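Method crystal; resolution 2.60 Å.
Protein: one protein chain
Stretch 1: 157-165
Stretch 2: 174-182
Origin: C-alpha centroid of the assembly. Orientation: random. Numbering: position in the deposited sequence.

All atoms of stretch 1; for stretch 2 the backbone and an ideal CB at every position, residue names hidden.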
ATOM      1  N   ARG B 157     -21.236  10.158  10.044  1.00 55.38           N
ATOM      2  CA  ARG B 157     -22.632  10.427   9.678  1.00 64.02           C
ATOM      3  C   ARG B 157     -22.903  11.010   8.281  1.00 64.50           C
ATOM      4  O   ARG B 157     -24.063  11.242   7.933  1.00 61.69           O
ATOM      5  CB  ARG B 157     -23.257  11.361  10.725  1.00 60.09           C
ATOM      6  CG  ARG B 157     -23.400  10.732  12.107  1.00 59.01           C
ATOM      7  CD  ARG B 157     -24.202  11.612  13.064  1.00 65.99           C
ATOM      8  NE  ARG B 157     -23.390  12.635  13.721  1.00 69.76           N
ATOM      9  CZ  ARG B 157     -23.382  13.921  13.382  1.00 66.78           C
ATOM     10  NH1 ARG B 157     -24.147  14.349  12.386  1.00 66.03           N
ATOM     11  NH2 ARG B 157     -22.612  14.780  14.041  1.00 46.23           N
ATOM     12  N   TRP B 158     -21.867  11.243   7.480  1.00 58.83           N
ATOM     13  CA  TRP B 158     -22.079  11.876   6.177  1.00 45.57           C
ATOM     14  C   TRP B 158     -22.489  10.904   5.078  1.00 44.40           C
ATOM     15  O   TRP B 158     -22.674  11.316   3.932  1.00 47.80           O
ATOM     16  CB  TRP B 158     -20.837  12.638   5.718  1.00 40.94           C
ATOM     17  CG  TRP B 158     -19.592  11.822   5.651  1.00 50.97           C
ATOM     18  CD1 TRP B 158     -18.790  11.473   6.693  1.00 48.51           C
ATOM     19  CD2 TRP B 158     -19.001  11.244   4.477  1.00 40.63           C
ATOM     20  NE1 TRP B 158     -17.734  10.718   6.245  1.00 45.39           N
ATOM     21  CE2 TRP B 158     -17.840  10.563   4.889  1.00 33.50           C
ATOM     22  CE3 TRP B 158     -19.343  11.237   3.122  1.00 35.71           C
ATOM     23  CZ2 TRP B 158     -17.017   9.884   3.996  1.00 34.73           C
ATOM     24  CZ3 TRP B 158     -18.523  10.559   2.235  1.00 42.77           C
ATOM     25  CH2 TRP B 158     -17.374   9.892   2.675  1.00 35.46           C
ATOM     26  N   PHE B 159     -22.587   9.617   5.392  1.00 37.33           N
ATOM     27  CA  PHE B 159     -22.978   8.656   4.362  1.00 51.69           C
ATOM     28  C   PHE B 159     -24.033   7.659   4.842  1.00 48.71           C
ATOM     29  O   PHE B 159     -24.043   7.262   6.008  1.00 44.96           O
ATOM     30  CB  PHE B 159     -21.746   7.903   3.846  1.00 53.10           C
ATOM     31  CG  PHE B 159     -20.982   7.190   4.920  1.00 49.70           C
ATOM     32  CD1 PHE B 159     -21.305   5.892   5.273  1.00 54.64           C
ATOM     33  CD2 PHE B 159     -19.948   7.824   5.585  1.00 50.95           C
ATOM     34  CE1 PHE B 159     -20.611   5.238   6.268  1.00 58.54           C
ATOM     35  CE2 PHE B 159     -19.246   7.175   6.579  1.00 58.18           C
ATOM     36  CZ  PHE B 159     -19.577   5.879   6.921  1.00 64.29           C
ATOM     37  N   GLU B 160     -24.912   7.252   3.928  1.00 53.62           N
ATOM     38  CA  GLU B 160     -25.868   6.186   4.209  1.00 62.33           C
ATOM     39  C   GLU B 160     -25.216   4.840   3.936  1.00 59.44           C
ATOM     40  O   GLU B 160     -24.251   4.757   3.177  1.00 57.58           O
ATOM     41  CB  GLU B 160     -27.138   6.333   3.363  1.00 65.54           C
ATOM     42  CG  GLU B 160     -27.872   7.657   3.516  1.00 79.98           C
ATOM     43  CD  GLU B 160     -29.092   7.750   2.614  1.00 88.86           C
ATOM     44  OE1 GLU B 160     -30.027   6.940   2.796  1.00 87.18           O
ATOM     45  OE2 GLU B 160     -29.120   8.634   1.729  1.00 82.32           O
ATOM     46  N   ARG B 161     -25.767   3.780   4.517  1.00 61.19           N
ATOM     47  CA  ARG B 161     -25.161   2.466   4.372  1.00 55.01           C
ATOM     48  C   ARG B 161     -26.137   1.313   4.552  1.00 52.13           C
ATOM     49  O   ARG B 161     -26.983   1.329   5.443  1.00 58.82           O
ATOM     50  CB  ARG B 161     -24.031   2.313   5.385  1.00 52.71           C
ATOM     51  CG  ARG B 161     -24.411   2.786   6.774  1.00 58.44           C
ATOM     52  CD  ARG B 161     -23.219   2.797   7.700  1.00 65.37           C
ATOM     53  NE  ARG B 161     -22.686   1.457   7.912  1.00 69.84           N
ATOM     54  CZ  ARG B 161     -21.574   1.203   8.591  1.00 68.86           C
ATOM     55  NH1 ARG B 161     -20.883   2.203   9.122  1.00 58.73           N
ATOM     56  NH2 ARG B 161     -21.155  -0.046   8.739  1.00 71.51           N
ATOM     57  N   ARG B 162     -25.976   0.289   3.729  1.00 49.71           N
ATOM     58  CA  ARG B 162     -26.735  -0.938   3.892  1.00 50.87           C
ATOM     59  C   ARG B 162     -25.755  -2.093   3.998  1.00 58.09           C
ATOM     60  O   ARG B 162     -25.100  -2.446   3.018  1.00 55.51           O
ATOM     61  CB  ARG B 162     -27.680  -1.172   2.712  1.00 62.11           C
ATOM     62  CG  ARG B 162     -28.718  -0.094   2.477  1.00 59.75           C
ATOM     63  CD  ARG B 162     -29.634   0.098   3.664  1.00 57.89           C
ATOM     64  NE  ARG B 162     -30.419   1.319   3.516  1.00 59.19           N
ATOM     65  CZ  ARG B 162     -30.371   2.348   4.353  1.00 60.32           C
ATOM     66  NH1 ARG B 162     -29.585   2.308   5.421  1.00 58.11           N
ATOM     67  NH2 ARG B 162     -31.120   3.417   4.128  1.00 60.94           N
ATOM     68  N   THR B 163     -25.665  -2.702   5.172  1.00 59.94           N
ATOM     69  CA  THR B 163     -24.759  -3.825   5.321  1.00 61.54           C
ATOM     70  C   THR B 163     -25.492  -5.048   4.773  1.00 63.23           C
ATOM     71  O   THR B 163     -26.514  -5.477   5.306  1.00 68.82           O
ATOM     72  CB  THR B 163     -24.296  -4.010   6.788  1.00 64.01           C
ATOM     73  OG1 THR B 163     -23.648  -5.279   6.932  1.00 73.18           O
ATOM     74  CG2 THR B 163     -25.469  -3.928   7.755  1.00 74.78           C
ATOM     75  N   ILE B 164     -24.962  -5.585   3.680  1.00 57.11           N
ATOM     76  CA  ILE B 164     -25.648  -6.604   2.894  1.00 53.70           C
ATOM     77  C   ILE B 164     -25.688  -7.979   3.541  1.00 78.12           C
ATOM     78  O   ILE B 164     -26.754  -8.578   3.686  1.00 81.87           O
ATOM     79  CB  ILE B 164     -24.982  -6.761   1.521  1.00 58.73           C
ATOM     80  CG1 ILE B 164     -25.032  -5.438   0.760  1.00 63.42           C
ATOM     81  CG2 ILE B 164     -25.633  -7.886   0.724  1.00 60.39           C
ATOM     82  CD1 ILE B 164     -24.183  -5.438  -0.477  1.00 59.27           C
ATOM     83  N   GLU B 165     -24.521  -8.471   3.935  1.00 74.66           N
ATOM     84  CA  GLU B 165     -24.402  -9.819   4.471  1.00 67.67           C
ATOM     85  C   GLU B 165     -23.197  -9.906   5.395  1.00 65.12           C
ATOM     86  O   GLU B 165     -22.236  -9.152   5.248  1.00 65.13           O
ATOM     87  CB  GLU B 165     -24.324 -10.825   3.320  1.00 63.50           C
ATOM     88  CG  GLU B 165     -23.066 -10.734   2.482  1.00 73.18           C
ATOM     89  CD  GLU B 165     -23.081 -11.699   1.313  1.00 82.17           C
ATOM     90  OE1 GLU B 165     -24.174 -12.200   0.968  1.00 80.90           O
ATOM     91  OE2 GLU B 165     -22.007 -11.940   0.724  1.00 86.46           O
ATOM     92  N   UNK B 174     -17.776  -8.684   4.861  1.00 40.72           N
ATOM     93  CA  UNK B 174     -18.958  -7.908   5.226  1.00 36.31           C
ATOM     94  C   UNK B 174     -19.164  -6.784   4.209  1.00 40.25           C
ATOM     95  O   UNK B 174     -18.908  -5.615   4.501  1.00 41.13           O
ATOM     96  CB  UNK B 174     -18.821  -7.340   6.640  1.00 36.31           C
ATOM     97  N   UNK B 175     -19.634  -7.135   3.002  1.00 41.80           N
ATOM     98  CA  UNK B 175     -19.835  -6.137   1.946  1.00 48.01           C
ATOM     99  C   UNK B 175     -21.019  -5.226   2.245  1.00 49.49           C
ATOM    100  O   UNK B 175     -21.957  -5.644   2.923  1.00 58.41           O
ATOM    101  CB  UNK B 175     -20.044  -6.829   0.598  1.00 48.01           C
ATOM    102  N   UNK B 176     -20.974  -3.994   1.747  1.00 51.77           N
ATOM    103  CA  UNK B 176     -22.007  -3.020   2.068  1.00 48.86           C
ATOM    104  C   UNK B 176     -22.356  -2.138   0.873  1.00 48.41           C
ATOM    105  O   UNK B 176     -21.551  -1.962  -0.046  1.00 46.83           O
ATOM    106  CB  UNK B 176     -21.557  -2.149   3.243  1.00 48.86           C
ATOM    107  N   UNK B 177     -23.567  -1.592   0.896  1.00 46.35           N
ATOM    108  CA  UNK B 177     -23.931  -0.525  -0.022  1.00 46.37           C
ATOM    109  C   UNK B 177     -23.735   0.783   0.715  1.00 43.90           C
ATOM    110  O   UNK B 177     -24.071   0.888   1.891  1.00 45.35           O
ATOM    111  CB  UNK B 177     -25.366  -0.674  -0.530  1.00 46.37           C
ATOM    112  N   UNK B 178     -23.201   1.785   0.034  1.00 43.21           N
ATOM    113  CA  UNK B 178     -23.083   3.094   0.652  1.00 44.82           C
ATOM    114  C   UNK B 178     -23.242   4.192  -0.387  1.00 53.97           C
ATOM    115  O   UNK B 178     -22.946   4.004  -1.574  1.00 45.86           O
ATOM    116  CB  UNK B 178     -21.739   3.230   1.370  1.00 44.82           C
ATOM    117  N   UNK B 179     -23.742   5.332   0.072  1.00 45.12           N
ATOM    118  CA  UNK B 179     -23.757   6.543  -0.726  1.00 49.59           C
ATOM    119  C   UNK B 179     -23.665   7.730   0.219  1.00 55.19           C
ATOM    120  O   UNK B 179     -24.023   7.614   1.392  1.00 54.58           O
ATOM    121  CB  UNK B 179     -25.011   6.622  -1.599  1.00 49.59           C
ATOM    122  N   UNK B 180     -23.178   8.875  -0.280  1.00 49.18           N
ATOM    123  CA  UNK B 180     -23.146  10.050   0.595  1.00 50.56           C
ATOM    124  C   UNK B 180     -24.558  10.556   0.869  1.00 48.26           C
ATOM    125  O   UNK B 180     -25.406  10.528  -0.026  1.00 49.83           O
ATOM    126  CB  UNK B 180     -22.300  11.162  -0.028  1.00 50.56           C
ATOM    127  N   UNK B 181     -24.797  11.028   2.087  1.00 41.56           N
ATOM    128  CA  UNK B 181     -26.114  11.522   2.465  1.00 55.43           C
ATOM    129  C   UNK B 181     -26.224  13.010   2.127  1.00 50.72           C
ATOM    130  O   UNK B 181     -26.078  13.873   2.998  1.00 44.15           O
ATOM    131  CB  UNK B 181     -26.374  11.285   3.954  1.00 55.43           C
ATOM    132  N   UNK B 182     -26.475  13.302   0.854  1.00 43.90           N
ATOM    133  CA  UNK B 182     -26.419  14.665   0.354  1.00 49.16           C
ATOM    134  C   UNK B 182     -25.794  14.702  -1.028  1.00 59.50           C
ATOM    135  O   UNK B 182     -25.316  13.682  -1.530  1.00 56.56           O
ATOM    136  CB  UNK B 182     -25.635  15.560   1.316  1.00 49.16           C
TER

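Two antiparallel strands set the rules here, and their backbones decide which way each side chain may go. At position 174, beyond the regular pairing, CA-to-CB runs sideways, with the ideal CB 4.1 Å from Glu-165 O; a small or medium apolar residue would do, as would several polar ones. It is Val-174, whose CG1 lies 3.8 Å from Thr-163 OG1.

Position 175 needs no donor of its own toward stretch 1, but its carbonyl is spoken for: Ile-164 N donates to the O of 175 at 3.1 Å. With phi at -71°, proline is allowed, among many others. Pro-175 takes the place and sets its CG 3.7 Å from Glu-165 CG, against the aliphatic part of that side chain.

At 176, a non-hydrogen-bonded pair with Thr-163, CB shares a face with Thr-163 and Arg-161. A long, flexible chain could reach along to the arginine; a beta-branched one would also suit the strand. Met-176 takes the reach, laying CE over one face of the Arg-161 guanidinium, 3.4 Å from NE.

Position 177 is paired with Arg-162 by two good hydrogen bonds, Arg-162 N to the O of 177 at 2.7 Å and the N of 177 to Arg-162 O at 2.8 Å. Its CB is 4.9 Å from Ile-164 CD1, an apolar end that invites a large apolar or aromatic group. Trp-177 answers with a ring face under that methyl, CD1 to Ile-164 CD1 being 3.4 Å.

At 178 the CB returns to the face of Arg-161, 4.7 Å from Phe-159 CD1. Aromatic or bulky aliphatic residues fit. Trp-178 brings its ring edge to Phe-159, CE3 to CB 3.8 Å, and its CZ3 to Trp-158 CZ3 at 4.0 Å.

Position 179 lies on the Glu-160 face, and the carboxylate asks for a positive charge on an arm long enough to reach it: lysine or arginine. Arg-179, extended through chi2 and chi3, forms a salt bridge, NE to Glu-160 OE2 at 3.1 Å, though the hydrogen bond within it is weak.

At 180 CB points away overall and no amide hydrogen is needed across the strands, so proline is tolerated. Pro-180 CB meets the edge of the Trp-158 ring.

At 181 the amide donates to Trp-158 O at 2.8 Å, while CB points toward Glu-160; a basic or neutral polar residue would seem easiest. Asp-181 instead puts OD1 3.4 Å from Glu-160 OE2, like charges close together.

Position 182 touches nothing, and its phi of 140° calls for glycine: Gly-182.

Stretch 2 (174-182) VPMWWRPDG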
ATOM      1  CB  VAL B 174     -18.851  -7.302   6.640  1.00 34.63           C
ATOM      2  CG1 VAL B 174     -20.215  -6.835   7.120  1.00 51.09           C
ATOM      3  CG2 VAL B 174     -18.271  -8.305   7.620  1.00 49.39           C
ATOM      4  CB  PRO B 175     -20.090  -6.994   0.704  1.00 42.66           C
ATOM      5  CG  PRO B 175     -20.700  -8.238   1.254  1.00 57.67           C
ATOM      6  CD  PRO B 175     -19.951  -8.494   2.531  1.00 50.33           C
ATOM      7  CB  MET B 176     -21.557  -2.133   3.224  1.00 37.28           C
ATOM      8  CG  MET B 176     -20.490  -1.129   2.825  1.00 39.16           C
ATOM      9  SD  MET B 176     -19.743  -0.267   4.216  1.00 45.67           S
ATOM     10  CE  MET B 176     -21.179   0.365   5.063  1.00 58.35           C
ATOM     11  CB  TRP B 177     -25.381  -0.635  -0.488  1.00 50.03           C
ATOM     12  CG  TRP B 177     -25.663  -1.737  -1.450  1.00 52.73           C
ATOM     13  CD1 TRP B 177     -26.348  -2.889  -1.199  1.00 53.83           C
ATOM     14  CD2 TRP B 177     -25.262  -1.797  -2.821  1.00 47.79           C
ATOM     15  NE1 TRP B 177     -26.409  -3.659  -2.334  1.00 57.27           N
ATOM     16  CE2 TRP B 177     -25.746  -3.012  -3.344  1.00 51.47           C
ATOM     17  CE3 TRP B 177     -24.544  -0.940  -3.660  1.00 49.81           C
ATOM     18  CZ2 TRP B 177     -25.532  -3.393  -4.664  1.00 52.34           C
ATOM     19  CZ3 TRP B 177     -24.334  -1.319  -4.971  1.00 42.13           C
ATOM     20  CH2 TRP B 177     -24.830  -2.531  -5.460  1.00 46.76           C
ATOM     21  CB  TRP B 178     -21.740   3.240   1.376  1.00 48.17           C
ATOM     22  CG  TRP B 178     -20.613   3.608   0.471  1.00 46.95           C
ATOM     23  CD1 TRP B 178     -19.886   2.770  -0.326  1.00 44.84           C
ATOM     24  CD2 TRP B 178     -20.092   4.923   0.255  1.00 49.92           C
ATOM     25  NE1 TRP B 178     -18.939   3.484  -1.019  1.00 47.79           N
ATOM     26  CE2 TRP B 178     -19.047   4.808  -0.682  1.00 51.74           C
ATOM     27  CE3 TRP B 178     -20.408   6.186   0.766  1.00 46.50           C
ATOM     28  CZ2 TRP B 178     -18.314   5.911  -1.119  1.00 49.71           C
ATOM     29  CZ3 TRP B 178     -19.682   7.277   0.332  1.00 45.98           C
ATOM     30  CH2 TRP B 178     -18.645   7.132  -0.603  1.00 44.95           C
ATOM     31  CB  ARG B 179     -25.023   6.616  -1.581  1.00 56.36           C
ATOM     32  CG  ARG B 179     -26.294   6.847  -0.780  1.00 59.11           C
ATOM     33  CD  ARG B 179     -27.510   6.912  -1.689  1.00 68.26           C
ATOM     34  NE  ARG B 179     -28.753   7.027  -0.933  1.00 76.95           N
ATOM     35  CZ  ARG B 179     -29.942   7.252  -1.482  1.00 72.13           C
ATOM     36  NH1 ARG B 179     -30.049   7.386  -2.797  1.00 68.31           N
ATOM     37  NH2 ARG B 179     -31.021   7.342  -0.718  1.00 75.50           N
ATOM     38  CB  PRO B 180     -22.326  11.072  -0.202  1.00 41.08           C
ATOM     39  CG  PRO B 180     -21.609  10.277  -1.252  1.00 47.53           C
ATOM     40  CD  PRO B 180     -22.465   9.092  -1.549  1.00 41.64           C
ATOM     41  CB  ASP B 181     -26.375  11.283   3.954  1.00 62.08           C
ATOM     42  CG  ASP B 181     -27.818  11.561   4.347  1.00 68.53           C
ATOM     43  OD1 ASP B 181     -28.699  11.481   3.463  1.00 60.81           O
ATOM     44  OD2 ASP B 181     -28.069  11.859   5.533  1.00 62.81           O
TER
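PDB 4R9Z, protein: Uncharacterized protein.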